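Local coordinates for increased recombination centers protein 6 (Saccharomyces cerevisiae, PDB 3UC9), which acts as a clathrin coat accessory factor related to small G proteins and is involved in gross chromosomal rearrangements and telomere healing, at residues A[65-74]-A[193-204]; A[84-92]-A[120-128]. All coordinates share one frame; numbering follows the deposited sequence.

Contact 1: residues A[65-74]-A[193-204]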
loop_
_atom_site.group_PDB
_atom_site.type_symbol
_atom_site.label_atom_id
_atom_site.label_comp_id
_atom_site.label_asym_id
_atom_site.label_seq_id
_atom_site.Cartn_x
_atom_site.Cartn_y
_atom_site.Cartn_z
ATOM N N TRP A 65 -12.797 -3.590 7.280
ATOM C CA TRP A 65 -12.075 -4.651 6.606
ATOM C C TRP A 65 -12.469 -5.946 7.278
ATOM O O TRP A 65 -12.213 -6.139 8.470
ATOM C CB TRP A 65 -10.568 -4.467 6.667
ATOM C CG TRP A 65 -9.855 -5.501 5.834
ATOM C CD1 TRP A 65 -9.302 -6.670 6.271
ATOM C CD2 TRP A 65 -9.670 -5.475 4.421
ATOM N NE1 TRP A 65 -8.772 -7.368 5.217
ATOM C CE2 TRP A 65 -8.985 -6.659 4.066
ATOM C CE3 TRP A 65 -10.007 -4.564 3.417
ATOM C CZ2 TRP A 65 -8.624 -6.950 2.753
ATOM C CZ3 TRP A 65 -9.651 -4.861 2.103
ATOM C CH2 TRP A 65 -8.961 -6.037 1.787
ATOM N N GLU A 66 -13.093 -6.834 6.513
ATOM C CA GLU A 66 -13.632 -8.056 7.065
ATOM C C GLU A 66 -13.269 -9.255 6.202
ATOM O O GLU A 66 -13.216 -9.179 4.970
ATOM C CB GLU A 66 -15.156 -7.955 7.252
ATOM C CG GLU A 66 -15.945 -7.561 6.002
ATOM C CD GLU A 66 -17.440 -7.331 6.281
ATOM O OE1 GLU A 66 -17.916 -7.678 7.389
ATOM O OE2 GLU A 66 -18.138 -6.800 5.383
ATOM N N ASN A 67 -12.991 -10.357 6.878
ATOM C CA ASN A 67 -12.754 -11.632 6.218
ATOM C C ASN A 67 -13.438 -12.685 7.069
ATOM O O ASN A 67 -14.244 -12.346 7.948
ATOM C CB ASN A 67 -11.245 -11.875 6.060
ATOM C CG ASN A 67 -10.482 -11.644 7.349
ATOM O OD1 ASN A 67 -10.835 -12.192 8.397
ATOM N ND2 ASN A 67 -9.434 -10.824 7.284
ATOM N N ARG A 68 -13.135 -13.954 6.814
ATOM C CA ARG A 68 -13.757 -15.046 7.557
ATOM C C ARG A 68 -13.334 -15.135 9.030
ATOM O O ARG A 68 -13.988 -15.820 9.814
ATOM C CB ARG A 68 -13.450 -16.368 6.866
ATOM C CG ARG A 68 -14.152 -16.529 5.548
ATOM C CD ARG A 68 -13.666 -17.782 4.838
ATOM N NE ARG A 68 -12.395 -17.557 4.149
ATOM C CZ ARG A 68 -11.596 -18.525 3.701
ATOM N NH1 ARG A 68 -11.917 -19.804 3.876
ATOM N NH2 ARG A 68 -10.464 -18.211 3.082
ATOM N N TYR A 69 -12.252 -14.444 9.393
ATOM C CA TYR A 69 -11.640 -14.563 10.723
ATOM C C TYR A 69 -11.987 -13.395 11.643
ATOM O O TYR A 69 -12.315 -13.606 12.805
ATOM C CB TYR A 69 -10.124 -14.674 10.578
ATOM C CG TYR A 69 -9.741 -15.703 9.541
ATOM C CD1 TYR A 69 -10.068 -17.044 9.720
ATOM C CD2 TYR A 69 -9.101 -15.330 8.359
ATOM C CE1 TYR A 69 -9.746 -17.996 8.759
ATOM C CE2 TYR A 69 -8.773 -16.276 7.394
ATOM C CZ TYR A 69 -9.100 -17.603 7.602
ATOM O OH TYR A 69 -8.776 -18.537 6.652
ATOM N N TYR A 70 -11.918 -12.173 11.120
ATOM C CA TYR A 70 -12.121 -10.979 11.947
ATOM C C TYR A 70 -12.678 -9.803 11.157
ATOM O O TYR A 70 -12.724 -9.835 9.928
ATOM C CB TYR A 70 -10.796 -10.578 12.602
ATOM C CG TYR A 70 -9.745 -10.057 11.632
ATOM C CD1 TYR A 70 -9.680 -8.704 11.309
ATOM C CD2 TYR A 70 -8.810 -10.915 11.039
ATOM C CE1 TYR A 70 -8.728 -8.215 10.419
ATOM C CE2 TYR A 70 -7.849 -10.432 10.148
ATOM C CZ TYR A 70 -7.815 -9.072 9.846
ATOM O OH TYR A 70 -6.891 -8.553 8.961
ATOM N N LYS A 71 -13.096 -8.768 11.890
ATOM C CA LYS A 71 -13.470 -7.465 11.336
ATOM C C LYS A 71 -12.639 -6.418 12.064
ATOM O O LYS A 71 -12.486 -6.496 13.288
ATOM C CB LYS A 71 -14.930 -7.111 11.626
ATOM C CG LYS A 71 -15.989 -7.996 11.004
ATOM C CD LYS A 71 -17.352 -7.782 11.685
ATOM C CE LYS A 71 -17.767 -6.310 11.748
ATOM N NZ LYS A 71 -19.103 -6.147 12.398
ATOM N N VAL A 72 -12.119 -5.445 11.323
ATOM C CA VAL A 72 -11.424 -4.302 11.918
ATOM C C VAL A 72 -11.889 -3.046 11.186
ATOM O O VAL A 72 -12.233 -3.105 10.009
ATOM C CB VAL A 72 -9.891 -4.460 11.849
ATOM C CG1 VAL A 72 -9.405 -4.385 10.400
ATOM C CG2 VAL A 72 -9.202 -3.423 12.731
ATOM N N HIS A 73 -11.945 -1.922 11.895
ATOM C CA HIS A 73 -12.348 -0.663 11.291
ATOM C C HIS A 73 -11.111 0.169 10.986
ATOM O O HIS A 73 -10.221 0.286 11.835
ATOM C CB HIS A 73 -13.301 0.090 12.221
ATOM C CG HIS A 73 -14.626 -0.590 12.387
ATOM N ND1 HIS A 73 -15.766 -0.172 11.734
ATOM C CD2 HIS A 73 -14.986 -1.677 13.111
ATOM C CE1 HIS A 73 -16.772 -0.966 12.055
ATOM N NE2 HIS A 73 -16.326 -1.887 12.890
ATOM N N PHE A 74 -11.055 0.728 9.775
ATOM C CA PHE A 74 -9.889 1.506 9.335
ATOM C C PHE A 74 -10.313 2.772 8.577
ATOM O O PHE A 74 -11.463 2.900 8.133
ATOM C CB PHE A 74 -8.945 0.647 8.474
ATOM C CG PHE A 74 -9.466 0.361 7.091
ATOM C CD1 PHE A 74 -8.992 1.064 6.000
ATOM C CD2 PHE A 74 -10.445 -0.602 6.890
ATOM C CE1 PHE A 74 -9.475 0.807 4.731
ATOM C CE2 PHE A 74 -10.939 -0.848 5.638
ATOM C CZ PHE A 74 -10.452 -0.144 4.551
ATOM N N ILE A 193 -3.412 -7.541 3.381
ATOM C CA ILE A 193 -4.213 -6.790 4.347
ATOM C C ILE A 193 -4.823 -7.742 5.381
ATOM O O ILE A 193 -4.802 -7.460 6.575
ATOM C CB ILE A 193 -5.285 -5.940 3.641
ATOM C CG1 ILE A 193 -4.593 -4.931 2.717
ATOM C CG2 ILE A 193 -6.165 -5.187 4.674
ATOM C CD1 ILE A 193 -5.520 -4.120 1.829
ATOM N N ASP A 194 -5.354 -8.873 4.919
ATOM C CA ASP A 194 -5.926 -9.884 5.802
ATOM C C ASP A 194 -4.947 -10.377 6.863
ATOM O O ASP A 194 -5.342 -10.604 8.002
ATOM C CB ASP A 194 -6.381 -11.115 5.006
ATOM C CG ASP A 194 -7.690 -10.915 4.281
ATOM O OD1 ASP A 194 -8.424 -9.945 4.561
ATOM O OD2 ASP A 194 -7.993 -11.779 3.427
ATOM N N THR A 195 -3.682 -10.562 6.485
ATOM C CA THR A 195 -2.698 -11.176 7.380
ATOM C C THR A 195 -1.913 -10.131 8.185
ATOM O O THR A 195 -1.066 -10.491 9.004
ATOM C CB THR A 195 -1.739 -12.121 6.609
ATOM O OG1 THR A 195 -1.026 -11.396 5.599
ATOM C CG2 THR A 195 -2.529 -13.269 5.952
ATOM N N HIS A 196 -2.208 -8.851 7.957
ATOM C CA HIS A 196 -1.589 -7.741 8.694
ATOM C C HIS A 196 -1.915 -7.780 10.191
ATOM O O HIS A 196 -3.039 -8.095 10.578
ATOM C CB HIS A 196 -2.043 -6.391 8.104
ATOM C CG HIS A 196 -1.447 -5.195 8.779
ATOM N ND1 HIS A 196 -0.124 -4.832 8.628
ATOM C CD2 HIS A 196 -1.995 -4.287 9.619
ATOM C CE1 HIS A 196 0.109 -3.741 9.343
ATOM N NE2 HIS A 196 -1.018 -3.379 9.937
ATOM N N ASP A 197 -0.931 -7.459 11.021
ATOM C CA ASP A 197 -1.174 -7.259 12.457
ATOM C C ASP A 197 -1.633 -5.842 12.698
ATOM O O ASP A 197 -0.842 -4.911 12.631
ATOM C CB ASP A 197 0.082 -7.516 13.283
ATOM C CG ASP A 197 0.332 -8.991 13.536
ATOM O OD1 ASP A 197 -0.594 -9.812 13.324
ATOM O OD2 ASP A 197 1.465 -9.312 13.971
ATOM N N TRP A 198 -2.909 -5.675 13.026
ATOM C CA TRP A 198 -3.480 -4.354 13.232
ATOM C C TRP A 198 -3.144 -3.839 14.631
ATOM O O TRP A 198 -3.809 -4.168 15.613
ATOM C CB TRP A 198 -4.989 -4.404 13.020
ATOM C CG TRP A 198 -5.364 -4.685 11.591
ATOM C CD1 TRP A 198 -5.493 -5.904 11.001
ATOM C CD2 TRP A 198 -5.663 -3.718 10.584
ATOM N NE1 TRP A 198 -5.859 -5.761 9.687
ATOM C CE2 TRP A 198 -5.963 -4.427 9.400
ATOM C CE3 TRP A 198 -5.707 -2.317 10.566
ATOM C CZ2 TRP A 198 -6.314 -3.785 8.211
ATOM C CZ3 TRP A 198 -6.049 -1.676 9.393
ATOM C CH2 TRP A 198 -6.340 -2.417 8.218
ATOM N N LEU A 199 -2.100 -3.030 14.703
ATOM C CA LEU A 199 -1.508 -2.619 15.963
ATOM C C LEU A 199 -2.397 -1.647 16.746
ATOM O O LEU A 199 -2.758 -0.559 16.251
ATOM C CB LEU A 199 -0.145 -1.984 15.689
ATOM C CG LEU A 199 0.685 -1.447 16.853
ATOM C CD1 LEU A 199 1.073 -2.534 17.869
ATOM C CD2 LEU A 199 1.911 -0.800 16.270
ATOM N N ASN A 200 -2.725 -2.048 17.976
ATOM C CA ASN A 200 -3.586 -1.282 18.865
ATOM C C ASN A 200 -4.949 -0.914 18.246
ATOM O O ASN A 200 -5.501 0.161 18.517
ATOM C CB ASN A 200 -2.839 -0.052 19.388
ATOM C CG ASN A 200 -1.609 -0.421 20.201
ATOM O OD1 ASN A 200 -0.580 0.238 20.125
ATOM N ND2 ASN A 200 -1.709 -1.490 20.976
ATOM N N CYS A 201 -5.474 -1.825 17.421
ATOM C CA CYS A 201 -6.827 -1.734 16.888
ATOM C C CYS A 201 -7.696 -2.803 17.515
ATOM O O CYS A 201 -7.233 -3.924 17.765
ATOM C CB CYS A 201 -6.837 -1.941 15.377
ATOM S SG CYS A 201 -5.789 -0.817 14.460
ATOM N N GLU A 202 -8.970 -2.475 17.731
ATOM C CA GLU A 202 -9.920 -3.441 18.239
ATOM C C GLU A 202 -10.293 -4.361 17.089
ATOM O O GLU A 202 -10.788 -3.910 16.056
ATOM C CB GLU A 202 -11.177 -2.765 18.784
ATOM C CG GLU A 202 -12.147 -3.750 19.438
ATOM C CD GLU A 202 -13.432 -3.106 19.918
ATOM O OE1 GLU A 202 -14.033 -2.315 19.153
ATOM O OE2 GLU A 202 -13.855 -3.411 21.055
ATOM N N VAL A 203 -10.039 -5.645 17.273
ATOM C CA VAL A 203 -10.333 -6.628 16.248
ATOM C C VAL A 203 -11.436 -7.502 16.811
ATOM O O VAL A 203 -11.312 -8.012 17.926
ATOM C CB VAL A 203 -9.067 -7.431 15.885
ATOM C CG1 VAL A 203 -9.371 -8.500 14.836
ATOM C CG2 VAL A 203 -7.986 -6.491 15.378
ATOM N N GLN A 204 -12.531 -7.614 16.062
ATOM C CA GLN A 204 -13.697 -8.393 16.469
ATOM C C GLN A 204 -13.784 -9.686 15.654
ATOM O O GLN A 204 -13.469 -9.690 14.463
ATOM C CB GLN A 204 -14.970 -7.563 16.275
ATOM C CG GLN A 204 -15.118 -6.396 17.265
ATOM C CD GLN A 204 -15.658 -6.824 18.629
ATOM O OE1 GLN A 204 -14.959 -6.739 19.641
ATOM N NE2 GLN A 204 -16.909 -7.282 18.658
HETATM O O HOH W 1 -10.794 -9.902 2.979
HETATM O O HOH W 2 -11.507 -1.728 14.854
#

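Contact 2: residues A[84-92]-A[120-128]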
loop_
_atom_site.group_PDB
_atom_site.type_symbol
_atom_site.label_atom_id
_atom_site.label_comp_id
_atom_site.label_asym_id
_atom_site.label_seq_id
_atom_site.Cartn_x
_atom_site.Cartn_y
_atom_site.Cartn_z
ATOM N N ILE A 84 6.595 11.631 -7.123
ATOM C CA ILE A 84 6.693 10.747 -5.954
ATOM C C ILE A 84 7.801 11.181 -4.985
ATOM O O ILE A 84 7.557 11.287 -3.784
ATOM C CB ILE A 84 6.907 9.256 -6.357
ATOM C CG1 ILE A 84 5.713 8.715 -7.154
ATOM C CG2 ILE A 84 7.164 8.398 -5.130
ATOM C CD1 ILE A 84 4.397 8.805 -6.454
ATOM N N PRO A 85 9.021 11.441 -5.497
ATOM C CA PRO A 85 10.096 11.836 -4.577
ATOM C C PRO A 85 9.781 13.079 -3.733
ATOM O O PRO A 85 10.141 13.120 -2.557
ATOM C CB PRO A 85 11.279 12.090 -5.516
ATOM C CG PRO A 85 11.020 11.206 -6.675
ATOM C CD PRO A 85 9.531 11.267 -6.872
ATOM N N VAL A 86 9.113 14.074 -4.319
ATOM C CA VAL A 86 8.714 15.267 -3.578
ATOM C C VAL A 86 7.740 14.893 -2.451
ATOM O O VAL A 86 7.853 15.384 -1.335
ATOM C CB VAL A 86 8.077 16.336 -4.505
ATOM C CG1 VAL A 86 7.540 17.506 -3.685
ATOM C CG2 VAL A 86 9.089 16.813 -5.548
ATOM N N TRP A 87 6.793 14.017 -2.755
ATOM C CA TRP A 87 5.856 13.528 -1.749
ATOM C C TRP A 87 6.580 12.766 -0.629
ATOM O O TRP A 87 6.305 12.982 0.553
ATOM C CB TRP A 87 4.798 12.652 -2.408
ATOM C CG TRP A 87 3.731 12.236 -1.473
ATOM C CD1 TRP A 87 2.548 12.879 -1.234
ATOM C CD2 TRP A 87 3.747 11.091 -0.629
ATOM N NE1 TRP A 87 1.824 12.195 -0.289
ATOM C CE2 TRP A 87 2.538 11.091 0.098
ATOM C CE3 TRP A 87 4.661 10.053 -0.420
ATOM C CZ2 TRP A 87 2.223 10.098 1.019
ATOM C CZ3 TRP A 87 4.349 9.071 0.506
ATOM C CH2 TRP A 87 3.140 9.095 1.205
ATOM N N VAL A 88 7.520 11.903 -1.006
ATOM C CA VAL A 88 8.316 11.140 -0.034
ATOM C C VAL A 88 9.117 12.084 0.879
ATOM O O VAL A 88 9.169 11.886 2.093
ATOM C CB VAL A 88 9.260 10.157 -0.741
ATOM C CG1 VAL A 88 10.307 9.591 0.236
ATOM C CG2 VAL A 88 8.454 9.036 -1.405
ATOM N N GLU A 89 9.710 13.120 0.294
ATOM C CA GLU A 89 10.469 14.079 1.091
ATOM C C GLU A 89 9.599 14.691 2.191
ATOM O O GLU A 89 10.033 14.806 3.331
ATOM C CB GLU A 89 11.072 15.177 0.233
ATOM C CG GLU A 89 11.822 16.195 1.074
ATOM C CD GLU A 89 12.757 17.043 0.270
ATOM O OE1 GLU A 89 12.311 17.615 -0.749
ATOM O OE2 GLU A 89 13.936 17.142 0.667
ATOM N N GLU A 90 8.373 15.060 1.850
ATOM C CA GLU A 90 7.437 15.654 2.819
ATOM C C GLU A 90 6.972 14.619 3.857
ATOM O O GLU A 90 6.830 14.916 5.048
ATOM C CB GLU A 90 6.230 16.254 2.080
ATOM C CG GLU A 90 6.586 17.427 1.154
ATOM C CD GLU A 90 5.468 17.809 0.171
ATOM O OE1 GLU A 90 4.518 17.013 -0.037
ATOM O OE2 GLU A 90 5.559 18.914 -0.407
ATOM N N PHE A 91 6.749 13.397 3.400
ATOM C CA PHE A 91 6.272 12.318 4.263
ATOM C C PHE A 91 7.296 11.932 5.353
ATOM O O PHE A 91 6.918 11.591 6.479
ATOM C CB PHE A 91 5.923 11.110 3.393
ATOM C CG PHE A 91 5.044 10.112 4.066
ATOM C CD1 PHE A 91 3.688 10.368 4.241
ATOM C CD2 PHE A 91 5.564 8.917 4.526
ATOM C CE1 PHE A 91 2.869 9.441 4.865
ATOM C CE2 PHE A 91 4.749 7.984 5.144
ATOM C CZ PHE A 91 3.406 8.247 5.318
ATOM N N ILE A 92 8.578 12.029 5.005
ATOM C CA ILE A 92 9.720 11.650 5.851
ATOM C C ILE A 92 10.082 12.658 6.948
ATOM O O ILE A 92 10.902 12.362 7.827
ATOM C CB ILE A 92 10.986 11.496 4.954
ATOM C CG1 ILE A 92 11.153 10.059 4.481
ATOM C CG2 ILE A 92 12.257 11.981 5.645
ATOM C CD1 ILE A 92 12.356 9.925 3.550
ATOM N N LEU A 120 13.709 5.094 -4.024
ATOM C CA LEU A 120 13.384 5.881 -2.834
ATOM C C LEU A 120 13.103 4.984 -1.627
ATOM O O LEU A 120 13.021 5.466 -0.492
ATOM C CB LEU A 120 12.132 6.723 -3.102
ATOM C CG LEU A 120 12.096 7.612 -4.350
ATOM C CD1 LEU A 120 10.656 8.040 -4.673
ATOM C CD2 LEU A 120 12.978 8.823 -4.185
ATOM N N LEU A 121 12.933 3.684 -1.875
ATOM C CA LEU A 121 12.383 2.776 -0.872
ATOM C C LEU A 121 13.254 2.641 0.384
ATOM O O LEU A 121 12.736 2.598 1.491
ATOM C CB LEU A 121 12.110 1.409 -1.516
ATOM C CG LEU A 121 11.016 0.476 -0.996
ATOM C CD1 LEU A 121 9.740 1.206 -0.639
ATOM C CD2 LEU A 121 10.738 -0.617 -2.047
ATOM N N HIS A 122 14.574 2.597 0.241
ATOM C CA HIS A 122 15.429 2.479 1.426
ATOM C C HIS A 122 15.180 3.613 2.420
ATOM O O HIS A 122 14.912 3.381 3.600
ATOM C CB HIS A 122 16.903 2.430 1.056
ATOM C CG HIS A 122 17.802 2.321 2.247
ATOM N ND1 HIS A 122 18.019 1.130 2.906
ATOM C CD2 HIS A 122 18.505 3.261 2.922
ATOM C CE1 HIS A 122 18.834 1.337 3.924
ATOM N NE2 HIS A 122 19.149 2.621 3.954
ATOM N N GLN A 123 15.245 4.844 1.928
ATOM C CA GLN A 123 15.031 6.015 2.765
ATOM C C GLN A 123 13.591 6.109 3.292
ATOM O O GLN A 123 13.370 6.524 4.426
ATOM C CB GLN A 123 15.357 7.269 1.973
ATOM C CG GLN A 123 16.818 7.432 1.702
ATOM C CD GLN A 123 17.078 8.632 0.834
ATOM O OE1 GLN A 123 17.378 9.713 1.336
ATOM N NE2 GLN A 123 16.926 8.460 -0.480
ATOM N N PHE A 124 12.625 5.746 2.457
ATOM C CA PHE A 124 11.231 5.711 2.872
ATOM C C PHE A 124 11.033 4.737 4.034
ATOM O O PHE A 124 10.389 5.071 5.036
ATOM C CB PHE A 124 10.343 5.295 1.706
ATOM C CG PHE A 124 8.867 5.328 2.022
ATOM C CD1 PHE A 124 8.161 6.520 1.990
ATOM C CD2 PHE A 124 8.188 4.168 2.353
ATOM C CE1 PHE A 124 6.802 6.552 2.282
ATOM C CE2 PHE A 124 6.834 4.192 2.641
ATOM C CZ PHE A 124 6.141 5.386 2.610
ATOM N N MET A 125 11.574 3.531 3.885
ATOM C CA MET A 125 11.390 2.491 4.899
ATOM C C MET A 125 12.086 2.838 6.213
ATOM O O MET A 125 11.558 2.556 7.277
ATOM C CB MET A 125 11.867 1.135 4.376
ATOM C CG MET A 125 11.085 0.616 3.194
ATOM S SD MET A 125 9.292 0.636 3.346
ATOM C CE MET A 125 9.108 -0.306 4.855
ATOM N N ILE A 126 13.260 3.464 6.152
ATOM C CA ILE A 126 13.918 3.934 7.374
ATOM C C ILE A 126 12.983 4.815 8.219
ATOM O O ILE A 126 12.970 4.716 9.452
ATOM C CB ILE A 126 15.233 4.715 7.073
ATOM C CG1 ILE A 126 16.288 3.813 6.420
ATOM C CG2 ILE A 126 15.805 5.337 8.340
ATOM C CD1 ILE A 126 16.497 2.491 7.101
ATOM N N ALA A 127 12.206 5.668 7.558
ATOM C CA ALA A 127 11.311 6.605 8.234
ATOM C C ALA A 127 9.986 5.957 8.649
ATOM O O ALA A 127 9.324 6.449 9.559
ATOM C CB ALA A 127 11.038 7.836 7.334
ATOM N N ALA A 128 9.590 4.882 7.969
ATOM C CA ALA A 128 8.291 4.243 8.219
ATOM C C ALA A 128 8.276 3.555 9.585
ATOM O O ALA A 128 9.313 3.117 10.100
ATOM C CB ALA A 128 7.952 3.209 7.125
#

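Contact 1: residues A[65-74]-A[193-204]
Tyr70 and Trp198 meet because their first torsions turn them into each other: CG of Tyr70 sits between its own backbone N and carbonyl carbon (chi1 68°), sending the ring toward the 193-204 segment, while CG of Trp198 lies beside its N and opposite its carbonyl carbon (chi1 -67°). The setting is the antiparallel beta hairpin of strands 59-66 and 71-81 in a Rossmann-type domain, flanked here by the tail that follows helix 185-195, which runs antiparallel to the start of strand 71-81. Tyr70 OH is used twice: it donates to Asp194 O (2.7 Å), approaching from above the carbonyl plane, and it accepts from Trp198 NE1 at 3.1 Å. The phenol thus ties the last turn of the helix to the indole. Val72 CG1 rests over the centre of one Trp198 face, 3.6 Å from Trp198 CE2, and His196 CD2 covers the opposite face near the rim. Farther along the tail, Lys71 and Gln204 form a single antiparallel hydrogen-bonded pair, with Lys71 N to Gln204 O at 2.8 Å. At the hairpin turn, Asn67 OD1 closes an Asx turn by accepting from Tyr69 N and also takes Tyr70 N, which leaves the amide ND2 to reach Asp194 OD1 in a nearly straight bond of 3.0 Å. ND2 comes from above the carboxylate plane, amide and carboxylate standing at right angles, whereas Trp65 NE1 grips the same oxygen nearly along its C-O axis; a water shared with Glu66 O also donates to it. Beside this bond Ile193 CG2 presses on the Trp65 face, 3.2 Å from Trp65 CE2.

Contact 2: residues A[84-92]-A[120-128]
Phe124 pushes its ring into the hollow between Trp87, Val88 and Phe91 of helix 84-91, and Leu120, one turn earlier, is the second large bump of the 120-128 segment, in a side-by-side packing of two helices of the alpha/beta domain. The short axes run in nearly the same direction, crossing at 24° and coming within 10.3 Å, a spacing bridged mainly by side chains. Leu120 fills the first hollow: its CD1 lies 3.5 Å from Ile84 CG2 and also touches Pro85 CG and Val88 CG2, while CD2 rests against the proline ring. One turn on comes the Phe124 ring. With CG opposite its backbone N (chi1 -176°), the ring reaches across to the other helix, and its leading carbon CE1 comes 3.5 Å from Phe91 CD2. The two phenyl planes are 16° apart but slid so far that they barely overlap. The same CE1 meets the edge of the Trp87 indole, 3.9 Å from CZ3, and Val88 CG1 lies at the edge of the Phe124 ring. Were Phe124 replaced by an alanine, the loss of the ring would probably open a gap between Trp87, Val88 and Phe91 and leave those side chains room to shift. At the far end the roles reverse: Ile92 is the bump, and the small Ala127 makes way for it, with Ile92 CG1 at 3.6 Å from Ala127 CB and Ile92 CD1 against Gln123 O. Trp87 NE1 is bonded to Asp79. No hydrogen bond joins the two segments directly; their pairing rests on apolar shape, with polar reinforcement from outside, where Arg100 donates to both Phe91 O and Ala127 O.

Contact 1 and contact 2 lie on opposite sides of the chain's centre, their own centres about 26 Å apart and their nearest atoms about 10 Å apart, without touching. They are nested along the chain: the hairpin and C-terminal tail of contact 1 enclose the loop that contains both helices of contact 2. Strand 71-81 starts in the first contact and leads directly into helix 84-91 of the second. Strand 29-35 links them through space, since Phe74 and Trp198 rest on Ile30, whereas Trp87 and Phe91 rest on its neighbour Leu31. Contact 1 mixes hydrogen bonds with aromatic packing; contact 2 has no hydrogen bond between its segments and is mostly apolar.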